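Local coordinates for inulin fructotransferase (Bacillus sp. snu-7, PDB 2INV), which probably cleaves inulin by intramolecular fructosyl transfer, releasing a cyclic difructose dianhydride, on a right-handed parallel beta-helix scaffold, at residues T268-L280 and A293-P305. Residues are numbered along the deposited sequence; the frame is centred on the assembly and turned at random.
With FRU (beta-D-fructofuranose), chain D.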
ATOM      1  N   THR A 268     -11.389  -3.021  -2.748  1.00 12.50           N
ATOM      2  CA  THR A 268     -11.547  -1.606  -2.462  1.00 12.36           C
ATOM      3  C   THR A 268     -10.375  -0.715  -2.869  1.00 12.16           C
ATOM      4  O   THR A 268      -9.221  -1.145  -2.862  1.00 11.34           O
ATOM      5  CB  THR A 268     -11.742  -1.425  -0.950  1.00 14.16           C
ATOM      6  OG1 THR A 268     -12.724  -2.356  -0.478  1.00 17.83           O
ATOM      7  CG2 THR A 268     -12.163  -0.002  -0.634  1.00 14.39           C
ATOM      8  N   SER A 269     -10.686   0.535  -3.204  1.00 11.51           N
ATOM      9  CA  SER A 269      -9.665   1.519  -3.557  1.00 11.80           C
ATOM     10  C   SER A 269      -8.784   1.085  -4.727  1.00 11.80           C
ATOM     11  O   SER A 269      -7.559   1.137  -4.644  1.00 12.42           O
ATOM     12  CB  SER A 269      -8.783   1.790  -2.334  1.00 10.45           C
ATOM     13  OG  SER A 269      -9.571   2.187  -1.229  1.00 14.39           O
ATOM     14  N   ASN A 270      -9.408   0.663  -5.820  1.00 12.15           N
ATOM     15  CA  ASN A 270      -8.672   0.228  -6.997  1.00 11.52           C
ATOM     16  C   ASN A 270      -9.064   1.021  -8.228  1.00 10.99           C
ATOM     17  O   ASN A 270     -10.125   1.638  -8.277  1.00 11.56           O
ATOM     18  CB  ASN A 270      -8.923  -1.261  -7.276  1.00 11.41           C
ATOM     19  CG  ASN A 270      -8.412  -2.158  -6.170  1.00 12.11           C
ATOM     20  OD1 ASN A 270      -7.205  -2.367  -6.021  1.00 11.51           O
ATOM     21  ND2 ASN A 270      -9.333  -2.695  -5.382  1.00 10.96           N
ATOM     22  N   ARG A 271      -8.189   0.981  -9.227  1.00 10.27           N
ATOM     23  CA  ARG A 271      -8.417   1.647 -10.499  1.00 10.33           C
ATOM     24  C   ARG A 271      -8.574   0.558 -11.540  1.00 11.20           C
ATOM     25  O   ARG A 271      -7.637  -0.189 -11.798  1.00 11.82           O
ATOM     26  CB  ARG A 271      -7.231   2.551 -10.852  1.00 10.05           C
ATOM     27  CG  ARG A 271      -7.427   3.373 -12.147  1.00 11.56           C
ATOM     28  CD  ARG A 271      -7.040   2.597 -13.398  1.00 11.31           C
ATOM     29  NE  ARG A 271      -7.316   3.357 -14.617  1.00 11.72           N
ATOM     30  CZ  ARG A 271      -6.459   3.483 -15.629  1.00 13.06           C
ATOM     31  NH1 ARG A 271      -5.264   2.904 -15.572  1.00 13.19           N
ATOM     32  NH2 ARG A 271      -6.795   4.187 -16.704  1.00 10.66           N
ATOM     33  N   LEU A 272      -9.768   0.449 -12.111  1.00 11.22           N
ATOM     34  CA  LEU A 272     -10.029  -0.562 -13.118  1.00 10.84           C
ATOM     35  C   LEU A 272     -10.345   0.041 -14.480  1.00 11.67           C
ATOM     36  O   LEU A 272     -11.210   0.901 -14.605  1.00 11.50           O
ATOM     37  CB  LEU A 272     -11.186  -1.478 -12.687  1.00 10.95           C
ATOM     38  CG  LEU A 272     -10.866  -2.617 -11.709  1.00 11.11           C
ATOM     39  CD1 LEU A 272     -10.340  -2.056 -10.393  1.00 11.11           C
ATOM     40  CD2 LEU A 272     -12.122  -3.446 -11.474  1.00 13.69           C
ATOM     41  N   GLN A 273      -9.633  -0.422 -15.503  1.00 11.48           N
ATOM     42  CA  GLN A 273      -9.844   0.038 -16.877  1.00 12.78           C
ATOM     43  C   GLN A 273      -9.864  -1.158 -17.819  1.00 12.40           C
ATOM     44  O   GLN A 273      -8.868  -1.871 -17.937  1.00 12.99           O
ATOM     45  CB  GLN A 273      -8.736   1.003 -17.315  1.00 12.45           C
ATOM     46  CG  GLN A 273      -9.060   1.736 -18.621  1.00 12.99           C
ATOM     47  CD  GLN A 273      -7.876   2.441 -19.247  1.00 14.10           C
ATOM     48  OE1 GLN A 273      -8.040   3.445 -19.952  1.00 17.39           O
ATOM     49  NE2 GLN A 273      -6.677   1.911 -19.013  1.00 14.56           N
ATOM     50  N   GLY A 274     -10.998  -1.376 -18.474  1.00 11.83           N
ATOM     51  CA  GLY A 274     -11.107  -2.490 -19.393  1.00 12.30           C
ATOM     52  C   GLY A 274     -11.716  -2.092 -20.723  1.00 11.82           C
ATOM     53  O   GLY A 274     -12.294  -1.019 -20.858  1.00 12.52           O
ATOM     54  N   PHE A 275     -11.585  -2.967 -21.713  1.00 12.40           N
ATOM     55  CA  PHE A 275     -12.145  -2.722 -23.044  1.00 12.93           C
ATOM     56  C   PHE A 275     -13.275  -3.693 -23.317  1.00 13.04           C
ATOM     57  O   PHE A 275     -13.824  -3.720 -24.418  1.00 13.93           O
ATOM     58  CB  PHE A 275     -11.114  -2.943 -24.154  1.00 12.79           C
ATOM     59  CG  PHE A 275      -9.923  -2.027 -24.103  1.00 13.86           C
ATOM     60  CD1 PHE A 275     -10.061  -0.680 -23.798  1.00 14.75           C
ATOM     61  CD2 PHE A 275      -8.663  -2.505 -24.455  1.00 14.42           C
ATOM     62  CE1 PHE A 275      -8.959   0.177 -23.853  1.00 14.40           C
ATOM     63  CE2 PHE A 275      -7.566  -1.665 -24.513  1.00 14.45           C
ATOM     64  CZ  PHE A 275      -7.710  -0.323 -24.215  1.00 14.59           C
ATOM     65  N   TYR A 276     -13.609  -4.510 -22.328  1.00 13.32           N
ATOM     66  CA  TYR A 276     -14.659  -5.494 -22.514  1.00 13.17           C
ATOM     67  C   TYR A 276     -15.583  -5.691 -21.335  1.00 13.02           C
ATOM     68  O   TYR A 276     -15.309  -5.264 -20.214  1.00 13.35           O
ATOM     69  CB  TYR A 276     -14.075  -6.884 -22.808  1.00 12.93           C
ATOM     70  CG  TYR A 276     -12.777  -6.908 -23.561  1.00 12.76           C
ATOM     71  CD1 TYR A 276     -12.705  -6.476 -24.884  1.00 13.88           C
ATOM     72  CD2 TYR A 276     -11.623  -7.409 -22.964  1.00 12.33           C
ATOM     73  CE1 TYR A 276     -11.517  -6.555 -25.592  1.00 13.74           C
ATOM     74  CE2 TYR A 276     -10.430  -7.485 -23.663  1.00 14.13           C
ATOM     75  CZ  TYR A 276     -10.383  -7.059 -24.977  1.00 13.83           C
ATOM     76  OH  TYR A 276      -9.201  -7.133 -25.678  1.00 15.31           O
ATOM     77  N   PRO A 277     -16.718  -6.343 -21.602  1.00 13.99           N
ATOM     78  CA  PRO A 277     -17.762  -6.687 -20.642  1.00 13.83           C
ATOM     79  C   PRO A 277     -17.164  -7.561 -19.537  1.00 13.33           C
ATOM     80  O   PRO A 277     -16.178  -8.260 -19.760  1.00 14.62           O
ATOM     81  CB  PRO A 277     -18.751  -7.453 -21.507  1.00 15.20           C
ATOM     82  CG  PRO A 277     -18.739  -6.657 -22.762  1.00 14.97           C
ATOM     83  CD  PRO A 277     -17.272  -6.309 -22.975  1.00 13.74           C
ATOM     84  N   GLY A 278     -17.752  -7.492 -18.349  1.00 12.11           N
ATOM     85  CA  GLY A 278     -17.284  -8.290 -17.226  1.00 12.77           C
ATOM     86  C   GLY A 278     -15.864  -8.049 -16.729  1.00 12.80           C
ATOM     87  O   GLY A 278     -15.068  -8.984 -16.625  1.00 11.55           O
HETATM   88  N   MSE A 279     -15.549  -6.803 -16.389  1.00 12.32           N
HETATM   89  CA  MSE A 279     -14.221  -6.445 -15.885  1.00 13.55           C
HETATM   90  C   MSE A 279     -14.063  -6.948 -14.450  1.00 13.44           C
HETATM   91  O   MSE A 279     -12.972  -7.346 -14.030  1.00 13.34           O
HETATM   92  CB  MSE A 279     -14.035  -4.916 -15.928  1.00 14.46           C
HETATM   93  CG  MSE A 279     -13.680  -4.376 -17.295  1.00 14.29           C
HETATM   94 SE   MSE A 279     -14.210  -2.548 -17.603  1.00 15.94          SE
HETATM   95  CE  MSE A 279     -16.120  -2.773 -17.798  1.00 20.18           C
ATOM     96  N   LEU A 280     -15.171  -6.940 -13.716  1.00 13.55           N
ATOM     97  CA  LEU A 280     -15.204  -7.367 -12.321  1.00 12.41           C
ATOM     98  C   LEU A 280     -16.242  -8.485 -12.238  1.00 13.27           C
ATOM     99  O   LEU A 280     -17.440  -8.234 -12.378  1.00 12.78           O
ATOM    100  CB  LEU A 280     -15.637  -6.194 -11.431  1.00 13.17           C
ATOM    101  CG  LEU A 280     -14.951  -6.442  -9.936  1.00 14.03           C
ATOM    102  CD1 LEU A 280     -14.871  -5.076  -9.290  1.00 14.23           C
ATOM    103  CD2 LEU A 280     -15.798  -7.460  -9.263  1.00 13.06           C
ATOM    104  N   ALA A 293     -15.502   1.791  -3.316  1.00 10.87           N
ATOM    105  CA  ALA A 293     -14.487   2.812  -3.560  1.00 10.76           C
ATOM    106  C   ALA A 293     -13.552   2.497  -4.730  1.00 10.96           C
ATOM    107  O   ALA A 293     -12.354   2.787  -4.668  1.00 10.28           O
ATOM    108  CB  ALA A 293     -13.668   3.027  -2.295  1.00  9.50           C
ATOM    109  N   ASN A 294     -14.099   1.927  -5.799  1.00 10.75           N
ATOM    110  CA  ASN A 294     -13.298   1.588  -6.975  1.00 10.90           C
ATOM    111  C   ASN A 294     -13.720   2.432  -8.169  1.00 11.07           C
ATOM    112  O   ASN A 294     -14.890   2.798  -8.302  1.00 10.39           O
ATOM    113  CB  ASN A 294     -13.492   0.117  -7.361  1.00 11.26           C
ATOM    114  CG  ASN A 294     -13.046  -0.840  -6.280  1.00 10.85           C
ATOM    115  OD1 ASN A 294     -11.851  -0.998  -6.018  1.00 11.14           O
ATOM    116  ND2 ASN A 294     -14.012  -1.478  -5.630  1.00 10.83           N
ATOM    117  N   HIS A 295     -12.769   2.742  -9.042  1.00 12.04           N
ATOM    118  CA  HIS A 295     -13.098   3.488 -10.247  1.00 12.22           C
ATOM    119  C   HIS A 295     -13.144   2.463 -11.359  1.00 11.95           C
ATOM    120  O   HIS A 295     -12.141   1.822 -11.676  1.00 12.10           O
ATOM    121  CB  HIS A 295     -12.060   4.550 -10.584  1.00 12.45           C
ATOM    122  CG  HIS A 295     -12.527   5.531 -11.613  1.00 13.60           C
ATOM    123  ND1 HIS A 295     -12.668   5.206 -12.945  1.00 12.75           N
ATOM    124  CD2 HIS A 295     -12.810   6.851 -11.516  1.00 13.73           C
ATOM    125  CE1 HIS A 295     -13.010   6.287 -13.626  1.00 13.42           C
ATOM    126  NE2 HIS A 295     -13.102   7.297 -12.781  1.00 13.48           N
ATOM    127  N   ILE A 296     -14.321   2.311 -11.945  1.00 11.41           N
ATOM    128  CA  ILE A 296     -14.534   1.328 -12.993  1.00 12.94           C
ATOM    129  C   ILE A 296     -14.835   1.987 -14.330  1.00 12.83           C
ATOM    130  O   ILE A 296     -15.919   2.521 -14.549  1.00 13.12           O
ATOM    131  CB  ILE A 296     -15.673   0.396 -12.561  1.00 13.20           C
ATOM    132  CG1 ILE A 296     -15.395  -0.069 -11.127  1.00 14.92           C
ATOM    133  CG2 ILE A 296     -15.789  -0.790 -13.502  1.00 14.32           C
ATOM    134  CD1 ILE A 296     -16.564  -0.697 -10.427  1.00 13.11           C
ATOM    135  N   ARG A 297     -13.850   1.951 -15.218  1.00 12.46           N
ATOM    136  CA  ARG A 297     -13.965   2.556 -16.532  1.00 13.00           C
ATOM    137  C   ARG A 297     -13.938   1.549 -17.664  1.00 12.86           C
ATOM    138  O   ARG A 297     -12.958   0.829 -17.871  1.00 12.55           O
ATOM    139  CB  ARG A 297     -12.860   3.605 -16.722  1.00 15.23           C
ATOM    140  CG  ARG A 297     -12.295   3.702 -18.137  1.00 19.10           C
ATOM    141  CD  ARG A 297     -13.341   4.138 -19.128  1.00 19.21           C
ATOM    142  NE  ARG A 297     -12.895   5.271 -19.930  1.00 18.33           N
ATOM    143  CZ  ARG A 297     -13.712   6.195 -20.428  1.00 17.92           C
ATOM    144  NH1 ARG A 297     -15.022   6.118 -20.206  1.00 19.32           N
ATOM    145  NH2 ARG A 297     -13.220   7.205 -21.140  1.00 16.16           N
ATOM    146  N   ARG A 298     -15.041   1.521 -18.398  1.00 12.88           N
ATOM    147  CA  ARG A 298     -15.192   0.636 -19.535  1.00 12.64           C
ATOM    148  C   ARG A 298     -15.154   1.501 -20.787  1.00 13.13           C
ATOM    149  O   ARG A 298     -15.790   2.564 -20.831  1.00 12.81           O
ATOM    150  CB  ARG A 298     -16.532  -0.095 -19.444  1.00 11.96           C
ATOM    151  CG  ARG A 298     -16.971  -0.791 -20.723  1.00 14.23           C
ATOM    152  CD  ARG A 298     -15.986  -1.865 -21.133  1.00 14.89           C
ATOM    153  NE  ARG A 298     -15.858  -1.941 -22.581  1.00 16.89           N
ATOM    154  CZ  ARG A 298     -16.806  -2.382 -23.402  1.00 16.52           C
ATOM    155  NH1 ARG A 298     -17.970  -2.800 -22.925  1.00 17.12           N
ATOM    156  NH2 ARG A 298     -16.585  -2.397 -24.709  1.00 16.17           N
ATOM    157  N   THR A 299     -14.394   1.074 -21.790  1.00 13.98           N
ATOM    158  CA  THR A 299     -14.321   1.834 -23.028  1.00 14.68           C
ATOM    159  C   THR A 299     -13.891   0.880 -24.130  1.00 15.08           C
ATOM    160  O   THR A 299     -13.792  -0.332 -23.912  1.00 13.75           O
ATOM    161  CB  THR A 299     -13.336   3.028 -22.919  1.00 15.42           C
ATOM    162  OG1 THR A 299     -13.532   3.916 -24.029  1.00 15.51           O
ATOM    163  CG2 THR A 299     -11.898   2.538 -22.912  1.00 16.45           C
ATOM    164  N   ASN A 300     -13.636   1.418 -25.314  1.00 15.75           N
ATOM    165  CA  ASN A 300     -13.250   0.573 -26.434  1.00 16.75           C
ATOM    166  C   ASN A 300     -11.734   0.505 -26.593  1.00 17.96           C
ATOM    167  O   ASN A 300     -11.015   1.471 -26.318  1.00 17.73           O
ATOM    168  CB  ASN A 300     -13.887   1.092 -27.725  1.00 17.40           C
ATOM    169  CG  ASN A 300     -13.617   2.557 -27.956  1.00 17.50           C
ATOM    170  OD1 ASN A 300     -13.909   3.397 -27.100  1.00 17.42           O
ATOM    171  ND2 ASN A 300     -13.072   2.878 -29.121  1.00 18.89           N
ATOM    172  N   GLU A 301     -11.257  -0.651 -27.040  1.00 18.06           N
ATOM    173  CA  GLU A 301      -9.835  -0.891 -27.261  1.00 19.64           C
ATOM    174  C   GLU A 301      -9.224   0.304 -27.991  1.00 20.79           C
ATOM    175  O   GLU A 301      -9.684   0.689 -29.066  1.00 20.72           O
ATOM    176  CB  GLU A 301      -9.657  -2.154 -28.102  1.00 19.14           C
ATOM    177  CG  GLU A 301      -8.261  -2.335 -28.674  1.00 19.26           C
ATOM    178  CD  GLU A 301      -7.208  -2.506 -27.605  1.00 19.78           C
ATOM    179  OE1 GLU A 301      -7.187  -3.572 -26.953  1.00 18.86           O
ATOM    180  OE2 GLU A 301      -6.401  -1.572 -27.411  1.00 18.71           O
ATOM    181  N   GLY A 302      -8.171   0.878 -27.420  1.00 22.30           N
ATOM    182  CA  GLY A 302      -7.550   2.043 -28.024  1.00 23.99           C
ATOM    183  C   GLY A 302      -6.280   1.845 -28.836  1.00 24.58           C
ATOM    184  O   GLY A 302      -5.888   2.759 -29.575  1.00 25.96           O
ATOM    185  N   TYR A 303      -5.652   0.674 -28.734  1.00 24.37           N
ATOM    186  CA  TYR A 303      -4.426   0.410 -29.491  1.00 23.87           C
ATOM    187  C   TYR A 303      -4.765  -0.471 -30.698  1.00 23.67           C
ATOM    188  O   TYR A 303      -5.058  -1.655 -30.555  1.00 23.67           O
ATOM    189  CB  TYR A 303      -3.413  -0.258 -28.564  1.00 23.95           C
ATOM    190  CG  TYR A 303      -2.000  -0.411 -29.087  1.00 23.64           C
ATOM    191  CD1 TYR A 303      -1.314   0.655 -29.674  1.00 23.99           C
ATOM    192  CD2 TYR A 303      -1.315  -1.616 -28.916  1.00 23.43           C
ATOM    193  CE1 TYR A 303       0.027   0.519 -30.074  1.00 23.09           C
ATOM    194  CE2 TYR A 303       0.016  -1.756 -29.303  1.00 21.96           C
ATOM    195  CZ  TYR A 303       0.680  -0.689 -29.880  1.00 23.03           C
ATOM    196  OH  TYR A 303       1.999  -0.839 -30.240  1.00 20.19           O
ATOM    197  N   PRO A 304      -4.733   0.116 -31.904  1.00 23.89           N
ATOM    198  CA  PRO A 304      -5.017  -0.493 -33.207  1.00 23.30           C
ATOM    199  C   PRO A 304      -4.698  -1.982 -33.422  1.00 22.62           C
ATOM    200  O   PRO A 304      -5.555  -2.738 -33.885  1.00 23.00           O
ATOM    201  CB  PRO A 304      -4.267   0.428 -34.160  1.00 23.53           C
ATOM    202  CG  PRO A 304      -4.581   1.759 -33.565  1.00 24.12           C
ATOM    203  CD  PRO A 304      -4.363   1.534 -32.077  1.00 23.96           C
ATOM    204  N   PRO A 305      -3.464  -2.420 -33.120  1.00 22.73           N
ATOM    205  CA  PRO A 305      -3.126  -3.835 -33.307  1.00 21.78           C
ATOM    206  C   PRO A 305      -4.171  -4.785 -32.730  1.00 21.83           C
ATOM    207  O   PRO A 305      -4.398  -5.884 -33.250  1.00 21.86           O
ATOM    208  CB  PRO A 305      -1.797  -3.957 -32.584  1.00 22.52           C
ATOM    209  CG  PRO A 305      -1.141  -2.680 -32.916  1.00 21.73           C
ATOM    210  CD  PRO A 305      -2.256  -1.640 -32.788  1.00 22.65           C
TER
HETATM  211  C1  FRU D   2       0.120  -1.940 -25.338  1.00 25.78           C
HETATM  212  C2  FRU D   2      -0.450  -1.610 -23.893  1.00 25.18           C
HETATM  213  C3  FRU D   2      -0.205  -2.732 -22.845  1.00 24.41           C
HETATM  214  C4  FRU D   2      -1.442  -2.703 -21.921  1.00 23.81           C
HETATM  215  C5  FRU D   2      -2.503  -2.189 -22.849  1.00 23.70           C
HETATM  216  C6  FRU D   2      -3.278  -1.071 -22.135  1.00 23.40           C
HETATM  217  O1  FRU D   2      -0.141  -3.316 -25.719  1.00 25.60           O
HETATM  218  O3  FRU D   2       0.942  -3.151 -22.146  1.00 24.53           O
HETATM  219  O4  FRU D   2      -1.710  -3.959 -21.324  1.00 22.82           O
HETATM  220  O5  FRU D   2      -1.845  -1.740 -24.086  1.00 24.61           O
HETATM  221  O6  FRU D   2      -4.498  -0.993 -22.751  1.00 23.25           O
HETATM  222  O   HOH W   1     -10.307   3.752  -6.433  1.00 14.13           O
HETATM  223  O   HOH W   2     -10.703   3.340 -13.476  1.00 17.77           O
HETATM  224  O   HOH W   3      -9.970   5.712 -20.979  1.00 15.93           O
HETATM  225  O   HOH W   4     -12.877  -2.903 -27.129  1.00 20.62           O
HETATM  226  O   HOH W   5      -8.923  -5.485 -27.761  1.00 20.41           O
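Glu301 lies across one face of the Phe275 ring, its CA 3.3 Å from the ring centroid in a CH-pi contact close to the normal. Thr299 CG2 meets the ring edge in plane, and Phe275 CZ reaches the fructose, 3.6 Å from its O6. A bend at chi2 (63°) carries the Glu301 carboxylate over the CD2-CE2 rim of that same face, its plane turned 63° from the ring; OE2 accepts Tyr303 N at 2.7 Å through its anti lone pair and OE1 pairs with Arg252. On the Leu272 and Ile296 face of the sheet, Arg298 folds over the turn after Gly274: its NE gives a 2.9 Å bond to Thr299 O from above the carbonyl plane, Tyr276 CA and Pro277 CD cover one guanidinium face, and NH1 forms a salt bridge with Asp315. Replacing Arg298 with alanine would probably cost Asp315 its mate and Thr299 O its NE donor. Upstream, strands 271-274 and 295-299 run parallel, joined by alternating backbone bonds from His295 N to Asn270 O through to Thr299 N to Gly274 O. At their start the amides of Asn270 and Asn294 lie side by side, nearly coplanar (7°), in a hydrogen-bonded row of asparagines, as found between coils of parallel beta-helices; Asn294 OD1 takes both Asn270 N, at 3.0 Å, and Asn270 ND2, at 3.1 Å. Asn270 OD1 accepts Asn247 N, and Asn294 ND2 bonds Val267 O. The chemistry thus divides: amide and backbone bonds join successive coils, while Phe275 and Tyr303 line the sugar pocket, probably positioned by Glu301, itself gripped by Arg252.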